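Local coordinates for protein CRISPR-associated endonuclease Cas9 (Campylobacter jejuni subsp. jejuni serotype O:2, PDB 5X2H) that uses a guide RNA to recognise invading DNA and cuts its two strands with separate HNH and RuvC-like nuclease domains as part of CRISPR adaptive immunity, at residues L210-F214 against F228-L233; T538-R542 against D561-I565. Residue numbers count along the deposited sequence, not the author numbering.

Interaction 1: residues L210-F214 against F228-L233; sequences LKLIF and FEEEVL
Two right-handed alpha-helical segments, 210-214 on helix 203-219 and 228-233 on helix 226-236, run nearly antiparallel, the axes of these short segments at 164° and 11.3 Å apart at closest approach. The register sets Phe214 beside Glu229 (CA to CA 7.3 Å) and Leu210 beside Leu233 (CA to CA 7.8 Å), an antiparallel helical hairpin closed by a short connection, in the helical recognition lobe of Cas9 and away from the nuclease site. Phe228 starts the second segment; its CA-CB bond points sideways, but the t rotamer brings the ring over, so that CE2 lies 3.7 Å from CE1 of Phe214, with ring centroids 5.8 Å apart and planes oblique at 64°. Glu229 points toward the partner helix and, extended (chi1 and chi2 both t), lays its CG over one face of the Phe214 ring, 3.5 Å from the centroid and 13° off the normal: a CH-pi contact. Its carboxylate goes on to a salt bridge with Arg218. One turn later Val232 puts CG1 4.1 Å from both CE2 of Phe214, at that ring's edge, and CD2 of Leu210. Leu233 (m, t) closes the layer, CD2 4.0 Å from CG of Leu210 and CD1 3.8 Å from CG of Lys211. Phe214 is central; Phe124 and Phe224 meet it edge-to-face, while Ile128 of helix 121-133 touches Phe228 and Val232. No hydrogen bond joins the two segments, which together bury 348 Å²: cohesion here comes from apolar and aromatic contact, with even Glu229 contributing its methylene to the interface and its charge to Arg218.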
loop_
_atom_site.group_PDB
_atom_site.type_symbol
_atom_site.label_atom_id
_atom_site.label_comp_id
_atom_site.label_asym_id
_atom_site.label_seq_id
_atom_site.Cartn_x
_atom_site.Cartn_y
_atom_site.Cartn_z
ATOM N N LEU A 210 22.082 -12.761 27.908
ATOM C CA LEU A 210 21.116 -13.473 28.739
ATOM C C LEU A 210 21.535 -14.922 28.979
ATOM O O LEU A 210 21.269 -15.469 30.055
ATOM C CB LEU A 210 19.730 -13.408 28.099
ATOM C CG LEU A 210 18.561 -13.833 28.987
ATOM C CD1 LEU A 210 18.646 -13.156 30.345
ATOM C CD2 LEU A 210 17.234 -13.508 28.309
ATOM N N LYS A 211 22.191 -15.556 28.002
ATOM C CA LYS A 211 22.749 -16.884 28.245
ATOM C C LYS A 211 23.876 -16.824 29.269
ATOM O O LYS A 211 23.979 -17.695 30.139
ATOM C CB LYS A 211 23.254 -17.501 26.940
ATOM C CG LYS A 211 22.161 -17.880 25.956
ATOM C CD LYS A 211 22.745 -18.544 24.715
ATOM C CE LYS A 211 21.652 -18.966 23.746
ATOM N NZ LYS A 211 22.217 -19.543 22.498
ATOM N N LEU A 212 24.729 -15.800 29.178
ATOM C CA LEU A 212 25.828 -15.660 30.125
ATOM C C LEU A 212 25.317 -15.346 31.524
ATOM O O LEU A 212 25.850 -15.857 32.516
ATOM C CB LEU A 212 26.791 -14.572 29.649
ATOM C CG LEU A 212 27.950 -14.225 30.585
ATOM C CD1 LEU A 212 28.902 -15.406 30.730
ATOM C CD2 LEU A 212 28.687 -12.990 30.092
ATOM N N ILE A 213 24.283 -14.508 31.623
ATOM C CA ILE A 213 23.743 -14.144 32.931
ATOM C C ILE A 213 23.155 -15.365 33.626
ATOM O O ILE A 213 23.347 -15.561 34.833
ATOM C CB ILE A 213 22.706 -13.016 32.785
ATOM C CG1 ILE A 213 23.396 -11.709 32.386
ATOM C CG2 ILE A 213 21.922 -12.841 34.075
ATOM C CD1 ILE A 213 22.437 -10.559 32.134
ATOM N N PHE A 214 22.432 -16.206 32.880
ATOM C CA PHE A 214 21.909 -17.442 33.454
ATOM C C PHE A 214 23.039 -18.322 33.973
ATOM O O PHE A 214 22.981 -18.828 35.100
ATOM C CB PHE A 214 21.074 -18.197 32.417
ATOM C CG PHE A 214 19.598 -17.924 32.507
ATOM C CD1 PHE A 214 18.829 -18.534 33.482
ATOM C CD2 PHE A 214 18.979 -17.065 31.615
ATOM C CE1 PHE A 214 17.472 -18.290 33.573
ATOM C CE2 PHE A 214 17.619 -16.817 31.699
ATOM C CZ PHE A 214 16.866 -17.432 32.681
ATOM N N PHE A 228 13.029 -23.533 32.660
ATOM C CA PHE A 228 12.818 -22.095 32.783
ATOM C C PHE A 228 13.709 -21.322 31.820
ATOM O O PHE A 228 13.223 -20.492 31.042
ATOM C CB PHE A 228 13.062 -21.652 34.226
ATOM C CG PHE A 228 13.010 -20.162 34.423
ATOM C CD1 PHE A 228 11.830 -19.464 34.226
ATOM C CD2 PHE A 228 14.139 -19.462 34.817
ATOM C CE1 PHE A 228 11.777 -18.095 34.412
ATOM C CE2 PHE A 228 14.093 -18.090 35.003
ATOM C CZ PHE A 228 12.911 -17.407 34.802
ATOM N N GLU A 229 15.020 -21.584 31.848
ATOM C CA GLU A 229 15.927 -20.868 30.956
ATOM C C GLU A 229 15.616 -21.164 29.495
ATOM O O GLU A 229 15.670 -20.267 28.647
ATOM C CB GLU A 229 17.380 -21.223 31.266
ATOM C CG GLU A 229 18.372 -20.454 30.403
ATOM C CD GLU A 229 19.772 -21.028 30.448
ATOM O OE1 GLU A 229 20.625 -20.575 29.655
ATOM O OE2 GLU A 229 20.019 -21.932 31.271
ATOM N N GLU A 230 15.292 -22.420 29.182
ATOM C CA GLU A 230 14.956 -22.767 27.807
ATOM C C GLU A 230 13.704 -22.032 27.345
ATOM O O GLU A 230 13.643 -21.546 26.211
ATOM C CB GLU A 230 14.774 -24.279 27.676
ATOM N N GLU A 231 12.698 -21.935 28.216
ATOM C CA GLU A 231 11.479 -21.221 27.855
ATOM C C GLU A 231 11.731 -19.724 27.721
ATOM O O GLU A 231 11.240 -19.089 26.783
ATOM C CB GLU A 231 10.383 -21.490 28.886
ATOM C CG GLU A 231 9.658 -22.804 28.692
ATOM C CD GLU A 231 8.236 -22.756 29.217
ATOM O OE1 GLU A 231 8.015 -23.133 30.389
ATOM O OE2 GLU A 231 7.342 -22.322 28.459
ATOM N N VAL A 232 12.501 -19.145 28.646
ATOM C CA VAL A 232 12.769 -17.709 28.602
ATOM C C VAL A 232 13.508 -17.340 27.322
ATOM O O VAL A 232 13.159 -16.365 26.646
ATOM C CB VAL A 232 13.551 -17.275 29.856
ATOM C CG1 VAL A 232 14.148 -15.891 29.661
ATOM C CG2 VAL A 232 12.648 -17.308 31.076
ATOM N N LEU A 233 14.527 -18.122 26.959
ATOM C CA LEU A 233 15.302 -17.813 25.762
ATOM C C LEU A 233 14.463 -17.956 24.499
ATOM O O LEU A 233 14.510 -17.090 23.619
ATOM C CB LEU A 233 16.538 -18.709 25.689
ATOM C CG LEU A 233 17.619 -18.437 26.736
ATOM C CD1 LEU A 233 18.738 -19.459 26.616
ATOM C CD2 LEU A 233 18.160 -17.024 26.596
#

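Interaction 2: residues T538-R542 against D561-I565; sequences TSALR and DAVII
Helical segments 538-542 (on helix 535-544) and 561-565 (on helix 557-566) cross steeply, N-to-C directions 114° apart and the axes of these short segments 9.9 Å at closest approach; the nearest CA atoms are those of Thr538 and Ile564, 6.4 Å apart. Polar contact between them rests on one salt bridge, Arg542 NH1 to Asp561 OD1 at 2.7 Å. Its hydrogen-bond component is weak (N-H...O angle 119°), and OD1 lies near the guanidinium plane, at its edge. Arg542 gets there from a sideways CA-CB bond by a bent chain with chi3 at -26°. Thr538 (p) has OG1 hydrogen-bonded to Glu485 OE2 and Gly535 O; Ser539, its CA-CB bond pointing away, has OG bonded to Gly535 O. In the main chain, Arg542 N bonds Thr538 O (3.0 Å), Ile565 N bonds Asp561 O (2.8 Å), and Ile565 O accepts from Asn483 ND2. Both helices belong to the RuvC-like nuclease, an RNase H-type fold; on its mixed sheet Ile565 meets Ala12, and Ala562 and Val563 meet Ala23. Asp561 touches Asp14, which, like Glu485, is a predicted magnesium ligand. Ile564 (m, t) fills the crossing: CD1 is 3.8 Å from both CA and CG of Arg542, and CG2 4.0 Å from CD1 of Leu541 and from CB of Thr538. Ile565 turns its CA-CB bond away, but with both chi angles m its CD1 returns to 3.5 Å from CG2 of Thr538.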
loop_
_atom_site.group_PDB
_atom_site.type_symbol
_atom_site.label_atom_id
_atom_site.label_comp_id
_atom_site.label_asym_id
_atom_site.label_seq_id
_atom_site.Cartn_x
_atom_site.Cartn_y
_atom_site.Cartn_z
ATOM N N THR A 538 -0.231 13.871 -30.619
ATOM C CA THR A 538 -1.290 14.681 -30.024
ATOM C C THR A 538 -0.748 16.012 -29.516
ATOM O O THR A 538 -1.440 17.035 -29.579
ATOM C CB THR A 538 -1.966 13.912 -28.892
ATOM O OG1 THR A 538 -1.032 13.710 -27.824
ATOM C CG2 THR A 538 -2.448 12.563 -29.396
ATOM N N SER A 539 0.487 16.017 -29.006
ATOM C CA SER A 539 1.103 17.271 -28.589
ATOM C C SER A 539 1.412 18.163 -29.783
ATOM O O SER A 539 1.363 19.393 -29.664
ATOM C CB SER A 539 2.373 16.990 -27.788
ATOM O OG SER A 539 2.088 16.194 -26.650
ATOM N N ALA A 540 1.727 17.568 -30.936
ATOM C CA ALA A 540 1.969 18.362 -32.135
ATOM C C ALA A 540 0.674 18.931 -32.701
ATOM O O ALA A 540 0.674 20.033 -33.260
ATOM C CB ALA A 540 2.687 17.518 -33.188
ATOM N N LEU A 541 -0.435 18.198 -32.568
ATOM C CA LEU A 541 -1.725 18.725 -32.998
ATOM C C LEU A 541 -2.189 19.857 -32.090
ATOM O O LEU A 541 -2.840 20.800 -32.558
ATOM C CB LEU A 541 -2.763 17.600 -33.034
ATOM C CG LEU A 541 -3.859 17.636 -34.107
ATOM C CD1 LEU A 541 -4.565 16.290 -34.180
ATOM C CD2 LEU A 541 -4.869 18.751 -33.858
ATOM N N ARG A 542 -1.862 19.783 -30.796
ATOM C CA ARG A 542 -2.225 20.856 -29.875
ATOM C C ARG A 542 -1.589 22.175 -30.295
ATOM O O ARG A 542 -2.235 23.228 -30.248
ATOM C CB ARG A 542 -1.803 20.487 -28.453
ATOM C CG ARG A 542 -2.722 21.016 -27.364
ATOM C CD ARG A 542 -2.035 20.999 -26.005
ATOM N NE ARG A 542 -0.992 19.979 -25.923
ATOM C CZ ARG A 542 -1.195 18.726 -25.528
ATOM N NH1 ARG A 542 -2.409 18.327 -25.175
ATOM N NH2 ARG A 542 -0.182 17.870 -25.487
ATOM N N ASP A 561 -7.941 17.830 -25.024
ATOM C CA ASP A 561 -7.042 16.741 -25.385
ATOM C C ASP A 561 -7.823 15.541 -25.906
ATOM O O ASP A 561 -7.431 14.929 -26.904
ATOM C CB ASP A 561 -6.178 16.344 -24.187
ATOM C CG ASP A 561 -5.284 17.474 -23.713
ATOM O OD1 ASP A 561 -5.007 18.392 -24.514
ATOM O OD2 ASP A 561 -4.856 17.444 -22.541
ATOM N N ALA A 562 -8.938 15.202 -25.253
ATOM C CA ALA A 562 -9.771 14.102 -25.729
ATOM C C ALA A 562 -10.367 14.416 -27.094
ATOM O O ALA A 562 -10.530 13.519 -27.930
ATOM C CB ALA A 562 -10.872 13.799 -24.715
ATOM N N VAL A 563 -10.703 15.685 -27.339
ATOM C CA VAL A 563 -11.132 16.085 -28.676
ATOM C C VAL A 563 -10.007 15.865 -29.678
ATOM O O VAL A 563 -10.252 15.490 -30.831
ATOM C CB VAL A 563 -11.614 17.550 -28.664
ATOM C CG1 VAL A 563 -11.950 18.018 -30.071
ATOM C CG2 VAL A 563 -12.824 17.699 -27.759
ATOM N N ILE A 564 -8.758 16.071 -29.253
ATOM C CA ILE A 564 -7.623 15.803 -30.129
ATOM C C ILE A 564 -7.464 14.304 -30.355
ATOM O O ILE A 564 -7.179 13.862 -31.475
ATOM C CB ILE A 564 -6.340 16.429 -29.549
ATOM C CG1 ILE A 564 -6.402 17.955 -29.640
ATOM C CG2 ILE A 564 -5.105 15.903 -30.271
ATOM C CD1 ILE A 564 -5.159 18.645 -29.120
ATOM N N ILE A 565 -7.654 13.499 -29.304
ATOM C CA ILE A 565 -7.496 12.051 -29.437
ATOM C C ILE A 565 -8.486 11.496 -30.453
ATOM O O ILE A 565 -8.176 10.558 -31.197
ATOM C CB ILE A 565 -7.649 11.354 -28.071
ATOM C CG1 ILE A 565 -6.756 11.999 -27.012
ATOM C CG2 ILE A 565 -7.309 9.878 -28.181
ATOM C CD1 ILE A 565 -5.318 12.114 -27.420
#

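Interactions 1 and 2 lie on opposite sides of the chain's centre, their own centres 72 Å apart and their nearest atoms about 61 Å apart, so they do not touch; along the chain, interaction 1 closes before interaction 2 opens. Interaction 2 borders the predicted RuvC metal site: the Thr538 side chain is about 3 Å from that of Glu485, and the Asp561 side chain about 4 Å from that of Asp14. Interaction 1 is remote from that site but has an atom about 6 Å from the bound nucleic acid, against about 16 Å for interaction 2. One contact thus sits in the helical recognition lobe, the other in the RuvC-like nuclease domain.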